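Side-chain contact in Dot/Icm T4SS effector (Legionella pneumophila subsp. pneumophila, PDB 4HFV), which is of uncertain function but is probably delivered into host cells as an effector of the Dot/Icm type IV secretion system: residues A[99-102]-A[103-106]. Sequence-based numbering, arbitrary orientation.
Sequences NSDF and YKSL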
ATOM      1  N   ASN A  99      -1.343  -5.612 -33.452  1.00 15.79           N
ATOM      2  CA  ASN A  99      -1.531  -4.640 -34.509  1.00 14.72           C
ATOM      3  C   ASN A  99      -0.709  -3.387 -34.368  1.00 14.47           C
ATOM      4  O   ASN A  99      -0.474  -2.718 -35.347  1.00 14.63           O
ATOM      5  CB  ASN A  99      -3.007  -4.282 -34.663  1.00 15.67           C
ATOM      6  CG  ASN A  99      -3.765  -5.366 -35.387  1.00 19.51           C
ATOM      7  OD1 ASN A  99      -3.522  -5.624 -36.570  1.00 21.35           O
ATOM      8  ND2 ASN A  99      -4.670  -6.027 -34.678  1.00 21.71           N
ATOM      9  N   SER A 100      -0.311  -3.061 -33.135  1.00 13.27           N
ATOM     10  CA  SER A 100       0.593  -1.938 -32.839  1.00 13.31           C
ATOM     11  C   SER A 100       2.035  -2.452 -32.871  1.00 15.89           C
ATOM     12  O   SER A 100       2.412  -3.334 -32.082  1.00 15.46           O
ATOM     13  CB  SER A 100       0.256  -1.343 -31.447  1.00 15.43           C
ATOM     14  OG  SER A 100       1.374  -0.673 -30.873  1.00 15.53           O
ATOM     15  N   ASP A 101       2.825  -1.952 -33.811  1.00 17.17           N
ATOM     16  CA  ASP A 101       4.251  -2.292 -33.874  1.00 13.04           C
ATOM     17  C   ASP A 101       4.965  -1.892 -32.560  1.00 10.04           C
ATOM     18  O   ASP A 101       5.914  -2.566 -32.129  1.00 11.65           O
ATOM     19  CB  ASP A 101       4.946  -1.610 -35.077  1.00 16.69           C
ATOM     20  CG  ASP A 101       4.788  -2.377 -36.397  1.00 25.42           C
ATOM     21  OD1 ASP A 101       4.045  -3.368 -36.464  1.00 28.98           O
ATOM     22  OD2 ASP A 101       5.446  -1.961 -37.392  1.00 24.17           O
ATOM     23  N   PHE A 102       4.568  -0.787 -31.931  1.00 13.30           N
ATOM     24  CA  PHE A 102       5.234  -0.369 -30.682  1.00 14.08           C
ATOM     25  C   PHE A 102       4.917  -1.342 -29.563  1.00 14.38           C
ATOM     26  O   PHE A 102       5.804  -1.721 -28.759  1.00 12.39           O
ATOM     27  CB  PHE A 102       4.865   1.072 -30.296  1.00 18.86           C
ATOM     28  CG  PHE A 102       5.760   1.673 -29.245  1.00 18.88           C
ATOM     29  CD1 PHE A 102       7.126   1.858 -29.490  1.00 16.84           C
ATOM     30  CD2 PHE A 102       5.226   2.108 -28.035  1.00 12.74           C
ATOM     31  CE1 PHE A 102       7.960   2.448 -28.510  1.00  9.98           C
ATOM     32  CE2 PHE A 102       6.035   2.698 -27.049  1.00 20.32           C
ATOM     33  CZ  PHE A 102       7.408   2.871 -27.279  1.00 10.87           C
ATOM     34  N   TYR A 103       3.670  -1.798 -29.531  1.00 13.52           N
ATOM     35  CA  TYR A 103       3.274  -2.827 -28.589  1.00 15.81           C
ATOM     36  C   TYR A 103       4.120  -4.070 -28.778  1.00 12.22           C
ATOM     37  O   TYR A 103       4.690  -4.623 -27.834  1.00 10.83           O
ATOM     38  CB  TYR A 103       1.796  -3.189 -28.776  1.00 10.27           C
ATOM     39  CG  TYR A 103       1.328  -4.289 -27.818  1.00 16.26           C
ATOM     40  CD1 TYR A 103       0.819  -3.969 -26.555  1.00  8.01           C
ATOM     41  CD2 TYR A 103       1.405  -5.639 -28.185  1.00 19.10           C
ATOM     42  CE1 TYR A 103       0.372  -4.970 -25.670  1.00 12.31           C
ATOM     43  CE2 TYR A 103       0.969  -6.650 -27.314  1.00 12.49           C
ATOM     44  CZ  TYR A 103       0.445  -6.322 -26.081  1.00 10.83           C
ATOM     45  OH  TYR A 103       0.033  -7.303 -25.229  1.00 17.79           O
ATOM     46  N   LYS A 104       4.217  -4.523 -30.024  1.00 10.61           N
ATOM     47  CA  LYS A 104       5.040  -5.674 -30.325  1.00 16.11           C
ATOM     48  C   LYS A 104       6.476  -5.514 -29.854  1.00 16.61           C
ATOM     49  O   LYS A 104       7.081  -6.481 -29.371  1.00 13.47           O
ATOM     50  CB  LYS A 104       5.051  -5.951 -31.812  1.00 12.22           C
ATOM     51  CG  LYS A 104       3.853  -6.683 -32.280  1.00 18.59           C
ATOM     52  CD  LYS A 104       4.151  -7.480 -33.585  1.00 29.13           C
ATOM     53  CE  LYS A 104       4.221  -6.603 -34.809  1.00 30.14           C
ATOM     54  NZ  LYS A 104       4.379  -7.438 -36.092  1.00 26.35           N
ATOM     55  N   SER A 105       7.021  -4.316 -30.048  1.00 10.17           N
ATOM     56  CA  SER A 105       8.388  -4.007 -29.661  1.00 13.40           C
ATOM     57  C   SER A 105       8.578  -4.059 -28.140  1.00 10.99           C
ATOM     58  O   SER A 105       9.637  -4.508 -27.639  1.00  9.71           O
ATOM     59  CB  SER A 105       8.815  -2.643 -30.243  1.00 13.94           C
ATOM     60  OG  SER A 105       8.479  -1.549 -29.374  1.00 16.01           O
ATOM     61  N   LEU A 106       7.528  -3.676 -27.394  1.00  9.09           N
ATOM     62  CA  LEU A 106       7.594  -3.777 -25.954  1.00 11.92           C
ATOM     63  C   LEU A 106       7.580  -5.248 -25.514  1.00 12.97           C
ATOM     64  O   LEU A 106       8.349  -5.628 -24.642  1.00 12.45           O
ATOM     65  CB  LEU A 106       6.452  -2.978 -25.295  1.00 14.49           C
ATOM     66  CG  LEU A 106       6.616  -1.492 -25.542  1.00 18.07           C
ATOM     67  CD1 LEU A 106       5.369  -0.734 -25.114  1.00 12.85           C
ATOM     68  CD2 LEU A 106       7.818  -0.956 -24.806  1.00 18.97           C
TER
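Ser100 and Tyr103 meet at the N-cap of helix 101-109, where the serine hydroxyl closes the first turn. Ser100 OG accepts the backbone N-H of Tyr103 at 2.9 Å from Tyr103 N, a nearly straight bond. OG also hydrogen-bonds a citrate, probably from the crystallisation liquor, which takes the backbone N of Phe102 as well, a position where the helix dipole would probably favour an anion. The regular ladder starts from the same residue, with Lys104 N giving to Ser100 O.

Phe102 runs outward from the first turn toward helices 9-27, 49-64 and 70-90. Its CB lies beside Tyr103 N, which CG also approaches, and CG stands anti to the backbone N (chi1 -166°), which swings the ring out from the helix and leans it toward the next turn, over Ser105 and Leu106. From there the two sides of the ring meet different partners: CD1 comes 3.7 Å from Ser105 OG, an oblique approach, with CE1 at 4.1 Å from the same OG, while on the other side CD2 joins CE2 against Leu106 CD1, CE2 at 4.0 Å. Leu106 lays its CG over one ring face, and Ile20, Leu56 and Ile88 from the surrounding helices add to the apolar packing.

On the solvent side, Asp101 and Lys104 lie side by side and point the same way. Lys104 is bent partway along its chain, bringing CE to 3.6 Å from Asp101 OD1; NZ remains 4.1 Å from OD1, beyond a salt bridge, so any attraction is probably modest.

Phe102 O receives two donors. Leu106 N gives the ordinary helical bond, and Ser105 OG, set between its backbone N and carbonyl carbon (chi1 88°), folds back to donate its proton to Phe102 O at 2.8 Å.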